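Tail fiber protein (PDB 5W5P) probably recognises and degrades the capsular polysaccharide of its Acinetobacter baumannii host, acting as the trimeric tailspike of phage AM24. Local coordinates at residues D84-T88 / C109-A113; W102-P108 / V131-W137; R450-L455 / T604-L610. One frame throughout, in Å; residues are numbered along the deposited sequence.

Interaction 1: residues D84-T88 / C109-A113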
loop_
_atom_site.group_PDB
_atom_site.type_symbol
_atom_site.label_atom_id
_atom_site.label_comp_id
_atom_site.label_asym_id
_atom_site.label_seq_id
_atom_site.Cartn_x
_atom_site.Cartn_y
_atom_site.Cartn_z
ATOM N N ASP A 84 33.516 -39.319 -5.891
ATOM C CA ASP A 84 32.108 -39.689 -5.883
ATOM C C ASP A 84 31.371 -38.901 -4.803
ATOM O O ASP A 84 31.799 -38.872 -3.645
ATOM C CB ASP A 84 31.974 -41.195 -5.642
ATOM C CG ASP A 84 30.586 -41.726 -5.954
ATOM O OD1 ASP A 84 29.607 -41.255 -5.333
ATOM O OD2 ASP A 84 30.474 -42.628 -6.811
ATOM N N ASN A 85 30.266 -38.251 -5.180
ATOM C CA ASN A 85 29.443 -37.524 -4.221
ATOM C C ASN A 85 28.077 -38.163 -4.004
ATOM O O ASN A 85 27.258 -37.601 -3.272
ATOM C CB ASN A 85 29.280 -36.052 -4.643
ATOM C CG ASN A 85 28.474 -35.876 -5.924
ATOM O OD1 ASN A 85 27.933 -36.826 -6.482
ATOM N ND2 ASN A 85 28.409 -34.643 -6.401
ATOM N N ASP A 86 27.814 -39.314 -4.628
ATOM C CA ASP A 86 26.574 -40.069 -4.431
ATOM C C ASP A 86 25.342 -39.270 -4.860
ATOM O O ASP A 86 24.263 -39.399 -4.277
ATOM C CB ASP A 86 26.439 -40.541 -2.979
ATOM C CG ASP A 86 25.597 -41.798 -2.850
ATOM O OD1 ASP A 86 25.744 -42.699 -3.701
ATOM O OD2 ASP A 86 24.795 -41.888 -1.900
ATOM N N GLY A 87 25.493 -38.447 -5.897
ATOM C CA GLY A 87 24.359 -37.694 -6.395
ATOM C C GLY A 87 24.505 -37.154 -7.804
ATOM O O GLY A 87 23.615 -37.343 -8.636
ATOM N N THR A 88 25.607 -36.455 -8.080
ATOM C CA THR A 88 25.846 -35.891 -9.400
ATOM C C THR A 88 27.151 -36.347 -10.025
ATOM O O THR A 88 27.287 -36.264 -11.249
ATOM C CB THR A 88 25.840 -34.353 -9.347
ATOM O OG1 THR A 88 26.858 -33.895 -8.448
ATOM C CG2 THR A 88 24.479 -33.838 -8.879
ATOM N N CYS A 109 16.760 -35.501 -3.747
ATOM C CA CYS A 109 16.570 -36.928 -3.960
ATOM C C CYS A 109 17.712 -37.547 -4.747
ATOM O O CYS A 109 17.932 -38.756 -4.636
ATOM C CB CYS A 109 15.250 -37.195 -4.684
ATOM S SG CYS A 109 13.794 -37.172 -3.603
ATOM N N TRP A 110 18.433 -36.748 -5.537
ATOM C CA TRP A 110 19.621 -37.250 -6.217
ATOM C C TRP A 110 20.608 -37.861 -5.229
ATOM O O TRP A 110 21.271 -38.861 -5.538
ATOM C CB TRP A 110 20.286 -36.118 -6.997
ATOM C CG TRP A 110 19.431 -35.551 -8.073
ATOM C CD1 TRP A 110 18.294 -36.098 -8.593
ATOM C CD2 TRP A 110 19.651 -34.327 -8.780
ATOM N NE1 TRP A 110 17.788 -35.284 -9.582
ATOM C CE2 TRP A 110 18.603 -34.190 -9.713
ATOM C CE3 TRP A 110 20.632 -33.332 -8.714
ATOM C CZ2 TRP A 110 18.507 -33.098 -10.568
ATOM C CZ3 TRP A 110 20.535 -32.247 -9.565
ATOM C CH2 TRP A 110 19.481 -32.139 -10.480
ATOM N N PHE A 111 20.711 -37.278 -4.034
ATOM C CA PHE A 111 21.670 -37.700 -3.023
ATOM C C PHE A 111 21.072 -38.628 -1.978
ATOM O O PHE A 111 21.777 -39.018 -1.042
ATOM C CB PHE A 111 22.278 -36.478 -2.329
ATOM C CG PHE A 111 22.950 -35.523 -3.266
ATOM C CD1 PHE A 111 22.250 -34.463 -3.819
ATOM C CD2 PHE A 111 24.285 -35.687 -3.596
ATOM C CE1 PHE A 111 22.869 -33.581 -4.684
ATOM C CE2 PHE A 111 24.910 -34.812 -4.461
ATOM C CZ PHE A 111 24.201 -33.757 -5.004
ATOM N N GLY A 112 19.800 -38.980 -2.102
ATOM C CA GLY A 112 19.185 -39.935 -1.207
ATOM C C GLY A 112 18.295 -39.365 -0.125
ATOM O O GLY A 112 18.059 -40.053 0.873
ATOM N N ALA A 113 17.795 -38.140 -0.284
ATOM C CA ALA A 113 16.887 -37.573 0.703
ATOM C C ALA A 113 15.626 -38.422 0.813
ATOM O O ALA A 113 14.952 -38.688 -0.186
ATOM C CB ALA A 113 16.528 -36.134 0.331
#

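Interaction 2: residues W102-P108 / V131-W137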
loop_
_atom_site.group_PDB
_atom_site.type_symbol
_atom_site.label_atom_id
_atom_site.label_comp_id
_atom_site.label_asym_id
_atom_site.label_seq_id
_atom_site.Cartn_x
_atom_site.Cartn_y
_atom_site.Cartn_z
ATOM N N TRP A 102 22.239 -32.063 -15.886
ATOM C CA TRP A 102 21.214 -31.217 -15.290
ATOM C C TRP A 102 21.598 -29.757 -15.487
ATOM O O TRP A 102 22.756 -29.383 -15.277
ATOM C CB TRP A 102 21.029 -31.535 -13.798
ATOM C CG TRP A 102 22.227 -31.245 -12.933
ATOM C CD1 TRP A 102 23.382 -31.969 -12.862
ATOM C CD2 TRP A 102 22.380 -30.163 -12.007
ATOM N NE1 TRP A 102 24.244 -31.401 -11.955
ATOM C CE2 TRP A 102 23.653 -30.291 -11.417
ATOM C CE3 TRP A 102 21.564 -29.097 -11.619
ATOM C CZ2 TRP A 102 24.129 -29.397 -10.462
ATOM C CZ3 TRP A 102 22.042 -28.206 -10.673
ATOM C CH2 TRP A 102 23.312 -28.365 -10.105
ATOM N N ASN A 103 20.628 -28.942 -15.900
ATOM C CA ASN A 103 20.828 -27.508 -16.062
ATOM C C ASN A 103 19.805 -26.704 -15.272
ATOM O O ASN A 103 19.690 -25.488 -15.471
ATOM C CB ASN A 103 20.777 -27.116 -17.541
ATOM C CG ASN A 103 19.529 -27.617 -18.239
ATOM O OD1 ASN A 103 18.502 -27.864 -17.608
ATOM N ND2 ASN A 103 19.611 -27.766 -19.555
ATOM N N THR A 104 19.052 -27.358 -14.394
ATOM C CA THR A 104 18.056 -26.680 -13.584
ATOM C C THR A 104 18.478 -26.669 -12.124
ATOM O O THR A 104 19.668 -26.588 -11.803
ATOM C CB THR A 104 16.698 -27.368 -13.708
ATOM O OG1 THR A 104 16.748 -28.626 -13.023
ATOM C CG2 THR A 104 16.343 -27.602 -15.167
ATOM N N HIS A 105 17.496 -26.778 -11.243
ATOM C CA HIS A 105 17.696 -26.786 -9.806
ATOM C C HIS A 105 18.015 -28.195 -9.313
ATOM O O HIS A 105 17.495 -29.188 -9.827
ATOM C CB HIS A 105 16.430 -26.264 -9.132
ATOM C CG HIS A 105 15.170 -26.816 -9.733
ATOM N ND1 HIS A 105 15.050 -28.134 -10.119
ATOM C CD2 HIS A 105 13.978 -26.234 -10.011
ATOM C CE1 HIS A 105 13.842 -28.340 -10.612
ATOM N NE2 HIS A 105 13.170 -27.204 -10.556
ATOM N N ALA A 106 18.859 -28.269 -8.288
ATOM C CA ALA A 106 19.229 -29.543 -7.690
ATOM C C ALA A 106 18.084 -30.141 -6.872
ATOM O O ALA A 106 17.349 -29.433 -6.177
ATOM C CB ALA A 106 20.473 -29.377 -6.818
ATOM N N ASP A 107 17.950 -31.472 -6.971
ATOM C CA ASP A 107 16.937 -32.255 -6.263
ATOM C C ASP A 107 17.627 -32.993 -5.121
ATOM O O ASP A 107 18.599 -33.731 -5.381
ATOM C CB ASP A 107 16.278 -33.239 -7.238
ATOM C CG ASP A 107 15.224 -34.138 -6.602
ATOM O OD1 ASP A 107 14.990 -34.095 -5.380
ATOM O OD2 ASP A 107 14.575 -34.888 -7.337
ATOM N N PRO A 108 17.254 -32.780 -3.849
ATOM C CA PRO A 108 17.905 -33.565 -2.782
ATOM C C PRO A 108 17.747 -35.058 -2.962
ATOM O O PRO A 108 18.535 -35.823 -2.389
ATOM C CB PRO A 108 17.222 -33.088 -1.494
ATOM C CG PRO A 108 16.716 -31.753 -1.826
ATOM C CD PRO A 108 16.329 -31.784 -3.288
ATOM N N VAL A 131 26.145 -28.092 -4.586
ATOM C CA VAL A 131 26.379 -28.204 -6.025
ATOM C C VAL A 131 25.511 -27.260 -6.850
ATOM O O VAL A 131 25.744 -27.120 -8.060
ATOM C CB VAL A 131 26.164 -29.652 -6.516
ATOM C CG1 VAL A 131 27.042 -30.609 -5.732
ATOM C CG2 VAL A 131 24.698 -30.048 -6.399
ATOM N N SER A 132 24.535 -26.592 -6.244
ATOM C CA SER A 132 23.611 -25.739 -6.981
ATOM C C SER A 132 23.805 -24.256 -6.695
ATOM O O SER A 132 23.036 -23.436 -7.203
ATOM C CB SER A 132 22.169 -26.141 -6.669
ATOM O OG SER A 132 21.863 -25.881 -5.309
ATOM N N TYR A 133 24.813 -23.896 -5.901
ATOM C CA TYR A 133 25.009 -22.521 -5.437
ATOM C C TYR A 133 23.773 -22.015 -4.700
ATOM O O TYR A 133 23.368 -20.860 -4.838
ATOM C CB TYR A 133 25.390 -21.589 -6.594
ATOM C CG TYR A 133 26.651 -21.998 -7.318
ATOM C CD1 TYR A 133 26.590 -22.812 -8.442
ATOM C CD2 TYR A 133 27.902 -21.574 -6.879
ATOM C CE1 TYR A 133 27.737 -23.195 -9.113
ATOM C CE2 TYR A 133 29.060 -21.953 -7.545
ATOM C CZ TYR A 133 28.970 -22.767 -8.663
ATOM O OH TYR A 133 30.104 -23.160 -9.344
ATOM N N GLY A 134 23.162 -22.895 -3.916
ATOM C CA GLY A 134 21.998 -22.524 -3.135
ATOM C C GLY A 134 20.705 -22.431 -3.917
ATOM O O GLY A 134 19.956 -21.463 -3.755
ATOM N N ARG A 135 20.417 -23.408 -4.770
ATOM C CA ARG A 135 19.167 -23.410 -5.537
ATOM C C ARG A 135 18.607 -24.829 -5.488
ATOM O O ARG A 135 18.939 -25.673 -6.322
ATOM C CB ARG A 135 19.397 -22.917 -6.959
ATOM C CG ARG A 135 19.905 -21.481 -7.008
ATOM C CD ARG A 135 19.817 -20.875 -8.386
ATOM N NE ARG A 135 18.443 -20.726 -8.861
ATOM C CZ ARG A 135 17.644 -19.719 -8.532
ATOM N NH1 ARG A 135 18.066 -18.776 -7.709
ATOM N NH2 ARG A 135 16.416 -19.657 -9.019
ATOM N N VAL A 136 17.745 -25.077 -4.508
ATOM C CA VAL A 136 17.269 -26.417 -4.193
ATOM C C VAL A 136 15.778 -26.504 -4.490
ATOM O O VAL A 136 15.033 -25.543 -4.266
ATOM C CB VAL A 136 17.583 -26.761 -2.725
ATOM C CG1 VAL A 136 17.236 -28.206 -2.410
ATOM C CG2 VAL A 136 19.046 -26.511 -2.464
ATOM N N TRP A 137 15.349 -27.660 -4.999
ATOM C CA TRP A 137 13.974 -27.896 -5.424
ATOM C C TRP A 137 13.554 -29.275 -4.932
ATOM O O TRP A 137 14.260 -30.259 -5.171
ATOM C CB TRP A 137 13.869 -27.782 -6.952
ATOM C CG TRP A 137 12.577 -28.227 -7.609
ATOM C CD1 TRP A 137 11.472 -27.463 -7.857
ATOM C CD2 TRP A 137 12.287 -29.531 -8.140
ATOM N NE1 TRP A 137 10.506 -28.212 -8.491
ATOM C CE2 TRP A 137 10.984 -29.484 -8.681
ATOM C CE3 TRP A 137 13.004 -30.728 -8.214
ATOM C CZ2 TRP A 137 10.382 -30.594 -9.281
ATOM C CZ3 TRP A 137 12.407 -31.827 -8.808
ATOM C CH2 TRP A 137 11.109 -31.753 -9.330
#

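Interaction 3: residues R450-L455 / T604-L610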
loop_
_atom_site.group_PDB
_atom_site.type_symbol
_atom_site.label_atom_id
_atom_site.label_comp_id
_atom_site.label_asym_id
_atom_site.label_seq_id
_atom_site.Cartn_x
_atom_site.Cartn_y
_atom_site.Cartn_z
ATOM N N ARG A 450 -18.448 19.634 10.762
ATOM C CA ARG A 450 -19.041 20.463 9.711
ATOM C C ARG A 450 -18.500 21.891 9.743
ATOM O O ARG A 450 -19.213 22.842 9.410
ATOM C CB ARG A 450 -20.573 20.455 9.796
ATOM C CG ARG A 450 -21.195 19.100 9.493
ATOM C CD ARG A 450 -22.556 18.953 10.140
ATOM N NE ARG A 450 -22.993 17.563 10.166
ATOM C CZ ARG A 450 -24.121 17.118 9.621
ATOM N NH1 ARG A 450 -24.946 17.952 9.004
ATOM N NH2 ARG A 450 -24.425 15.830 9.695
ATOM N N VAL A 451 -17.240 22.048 10.145
ATOM C CA VAL A 451 -16.552 23.334 10.139
ATOM C C VAL A 451 -15.639 23.378 8.924
ATOM O O VAL A 451 -14.879 22.432 8.676
ATOM C CB VAL A 451 -15.752 23.540 11.436
ATOM C CG1 VAL A 451 -14.915 24.803 11.355
ATOM C CG2 VAL A 451 -16.686 23.583 12.645
ATOM N N THR A 452 -15.716 24.468 8.159
ATOM C CA THR A 452 -14.905 24.635 6.960
ATOM C C THR A 452 -14.256 26.013 6.965
ATOM O O THR A 452 -14.822 26.986 7.473
ATOM C CB THR A 452 -15.736 24.440 5.672
ATOM O OG1 THR A 452 -14.915 24.676 4.520
ATOM C CG2 THR A 452 -16.930 25.388 5.644
ATOM N N PHE A 453 -13.057 26.084 6.394
ATOM C CA PHE A 453 -12.260 27.300 6.382
ATOM C C PHE A 453 -12.157 27.853 4.967
ATOM O O PHE A 453 -12.109 27.102 3.988
ATOM C CB PHE A 453 -10.857 27.047 6.943
ATOM C CG PHE A 453 -10.836 26.836 8.424
ATOM C CD1 PHE A 453 -11.248 25.632 8.970
ATOM C CD2 PHE A 453 -10.412 27.844 9.275
ATOM C CE1 PHE A 453 -11.237 25.434 10.335
ATOM C CE2 PHE A 453 -10.395 27.653 10.649
ATOM C CZ PHE A 453 -10.808 26.446 11.180
ATOM N N ASP A 454 -12.141 29.179 4.871
ATOM C CA ASP A 454 -12.009 29.861 3.595
ATOM C C ASP A 454 -11.080 31.049 3.777
ATOM O O ASP A 454 -10.752 31.440 4.898
ATOM C CB ASP A 454 -13.364 30.318 3.045
ATOM C CG ASP A 454 -13.449 30.197 1.539
ATOM O OD1 ASP A 454 -12.423 30.426 0.864
ATOM O OD2 ASP A 454 -14.540 29.872 1.031
ATOM N N LEU A 455 -10.656 31.627 2.658
ATOM C CA LEU A 455 -9.670 32.694 2.703
ATOM C C LEU A 455 -9.634 33.404 1.357
ATOM O O LEU A 455 -9.984 32.825 0.324
ATOM C CB LEU A 455 -8.278 32.157 3.074
ATOM C CG LEU A 455 -7.430 31.443 2.016
ATOM C CD1 LEU A 455 -5.982 31.332 2.478
ATOM C CD2 LEU A 455 -7.991 30.069 1.707
ATOM N N THR A 604 -9.539 35.519 6.463
ATOM C CA THR A 604 -9.644 34.088 6.729
ATOM C C THR A 604 -10.945 33.837 7.480
ATOM O O THR A 604 -11.173 34.426 8.542
ATOM C CB THR A 604 -8.449 33.573 7.540
ATOM O OG1 THR A 604 -7.240 33.789 6.805
ATOM C CG2 THR A 604 -8.596 32.082 7.805
HETATM N N MSE A 605 -11.788 32.968 6.935
HETATM C CA MSE A 605 -13.084 32.688 7.543
HETATM C C MSE A 605 -13.146 31.304 8.186
HETATM O O MSE A 605 -12.546 30.353 7.690
HETATM C CB MSE A 605 -14.194 32.827 6.499
HETATM C CG MSE A 605 -14.359 34.248 5.966
HETATM SE SE MSE A 605 -15.919 34.470 4.801
HETATM C CE MSE A 605 -17.316 34.091 6.114
ATOM N N THR A 606 -13.863 31.216 9.303
ATOM C CA THR A 606 -14.167 29.961 9.991
ATOM C C THR A 606 -15.678 29.770 9.895
ATOM O O THR A 606 -16.431 30.417 10.628
ATOM C CB THR A 606 -13.706 29.997 11.453
ATOM O OG1 THR A 606 -12.315 30.339 11.528
ATOM C CG2 THR A 606 -13.930 28.651 12.129
ATOM N N ILE A 607 -16.132 28.894 8.999
ATOM C CA ILE A 607 -17.557 28.722 8.720
ATOM C C ILE A 607 -18.093 27.536 9.511
ATOM O O ILE A 607 -17.541 26.431 9.445
ATOM C CB ILE A 607 -17.813 28.535 7.214
ATOM C CG1 ILE A 607 -17.323 29.756 6.433
ATOM C CG2 ILE A 607 -19.293 28.267 6.949
ATOM C CD1 ILE A 607 -16.770 29.421 5.062
ATOM N N TYR A 608 -19.174 27.763 10.253
ATOM C CA TYR A 608 -19.866 26.715 10.998
ATOM C C TYR A 608 -21.098 26.323 10.190
ATOM O O TYR A 608 -22.100 27.042 10.178
ATOM C CB TYR A 608 -20.229 27.198 12.401
ATOM C CG TYR A 608 -19.066 27.838 13.128
ATOM C CD1 TYR A 608 -18.137 27.059 13.820
ATOM C CD2 TYR A 608 -18.884 29.213 13.111
ATOM C CE1 TYR A 608 -17.065 27.638 14.477
ATOM C CE2 TYR A 608 -17.821 29.800 13.764
ATOM C CZ TYR A 608 -16.913 29.013 14.446
ATOM O OH TYR A 608 -15.853 29.609 15.094
ATOM N N SER A 609 -21.024 25.175 9.515
ATOM C CA SER A 609 -22.042 24.813 8.536
ATOM C C SER A 609 -23.266 24.142 9.140
ATOM O O SER A 609 -24.285 24.034 8.449
ATOM C CB SER A 609 -21.445 23.892 7.469
ATOM O OG SER A 609 -20.139 24.309 7.117
ATOM N N LEU A 610 -23.202 23.692 10.391
ATOM C CA LEU A 610 -24.329 22.987 10.992
ATOM C C LEU A 610 -25.588 23.834 10.917
ATOM O O LEU A 610 -25.617 24.962 11.417
ATOM C CB LEU A 610 -24.018 22.631 12.444
ATOM C CG LEU A 610 -25.029 21.708 13.130
ATOM C CD1 LEU A 610 -25.173 20.409 12.363
ATOM C CD2 LEU A 610 -24.616 21.434 14.567
HETATM O O HOH W 1 -20.805 23.564 12.400
#

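Interaction 1: residues D84-T88 / C109-A113
The Phe111 side chain overlaps the backbone of the turn at Asn85, Asp86 and Gly87, and it has more surface covered than any other residue here. Its CD2 lies 3.6 Å from Asn85 O, which meets the ring at its edge, and 3.4 Å from Gly87 CA. The turn precedes strand 89-91; segment 109-113 lies in the loop before helix 122-132. Asn85 shapes the turn. Its OD1 accepts from Gly87 N at 3.0 Å, an Asx turn, and from Thr88 N at 2.8 Å, while Asn85 ND2 donates to Thr88 OG1 at 2.7 Å. Asp84 OD1 forms another Asx turn with Asp86 N at 2.7 Å. Thr88 CG2 touches both aromatic residues, 3.9 Å from Trp110 CE3 and 3.9 Å from Phe111 CZ. The carboxylate of Asp86 forms salt bridges to Arg62 and Arg46, and helix 122-132 packs on Phe111. Gly87 is needed for the fit: an ideal CB there would lie 2.0 Å from Phe111 CD2, a clash. No conventional hydrogen bond joins the two loops. Instead Phe111 CA approaches Asp86 O at 3.3 Å and Gly87 CA approaches Trp110 O at 3.4 Å, both CA-H...O contacts. Between these segments the join therefore rests on van der Waals packing and CA-H...O contacts.

Interaction 2: residues W102-P108 / V131-W137
Trp137, His105 and Ala106 have the most surface buried in this contact. The His105 ring lies on the five-membered ring of Trp137 in an offset stack. The ring centroids are 3.6 Å apart and the planes differ by 4°. Trp137 CB also sits over the His105 ring, 3.3 Å from its centroid, as a CH-pi contact. The side chain of His105 is about 3 Å from a bound zinc ion, so the stack lies directly beside a metal.

Ala106 supplies the backbone link. Its N donates to Arg135 O at 3.3 Å, and its O accepts from Trp137 N at 2.9 Å. The two bonds make a single bridge between Ala106 and Val136. Next to it, Asp107 CA makes a CA-H...O contact with Trp137 O at 3.5 Å. The methyl group of Ala106 packs on the end of the helix, with CB 3.7 Å from Ser132 CB. Trp102 adds to this side: its CH2 meets Val131 O edge-on at 3.4 Å. At the other end of the contact, Pro108 CG touches Val136 CG1 at 3.6 Å.

Asn103 of the third subunit packs on Trp137, and His105 packs on Asp169 of the second subunit, so the contact lies at the trimer interface. The 102-108 loop spans the end of helix 122-132 and the start of strand 135-140. That strand pairs in parallel with strand 164-169 at the beginning of the right-handed parallel beta-helix expected of a tailspike.

Interaction 3: residues R450-L455 / T604-L610
Strands 451-455 and 604-608 run antiparallel. The axes of these short strand segments approach to 4.5 Å, with 159° between their N-to-C directions. Thr452 and Ile607 form a hydrogen-bonded pair, with Thr452 N to Ile607 O at 3.0 Å and Ile607 N to Thr452 O at 2.8 Å. Asp454 and Met605 form the next, with Asp454 N to Met605 O at 3.1 Å and Met605 N to Asp454 O at 2.7 Å. Ser609 N extends the pairing to Arg450 O at 3.0 Å.

On one face, Val451 CG2 packs on Tyr608 CD1 at 3.9 Å, and Phe453 CE2 lies 3.4 Å from Thr606 OG1. The other face carries Thr452, Asp454, Ile607 and the selenomethionine Met605. There Thr452 CG2 meets Ile607 CB at 3.6 Å. Asp454 forms a salt bridge with Arg438 of the third subunit, and Thr452 OG1 is hydrogen-bonded to the backbone N of Lys444 of that subunit.

Strand 451-461 is the outermost strand of its antiparallel sheet within this chain. Strand 598-608 lies inside it, between 451-461 and 492-503. The contact joins the first and last strands of this sheet in chain order.

Interactions 1 and 2 are neighbours, with centres 12 Å apart. Their segments alternate along the chain, and they touch directly. Trp110 CZ3 of interaction 1 lies 3.7 Å from Trp102 CD2 of interaction 2, and Ala113 N probably hydrogen-bonds to Pro108 O at 3.2 Å. The His105 side chain of interaction 2 is about 3 Å from a bound zinc ion, and the Trp110 side chain of interaction 1 is about 10 Å from a bound zinc ion. Interaction 3 belongs to the other end of the chain. Its centre is 77 Å from that of interaction 1 and 67 Å from that of interaction 2. Interactions 2 and 3 both touch the third subunit.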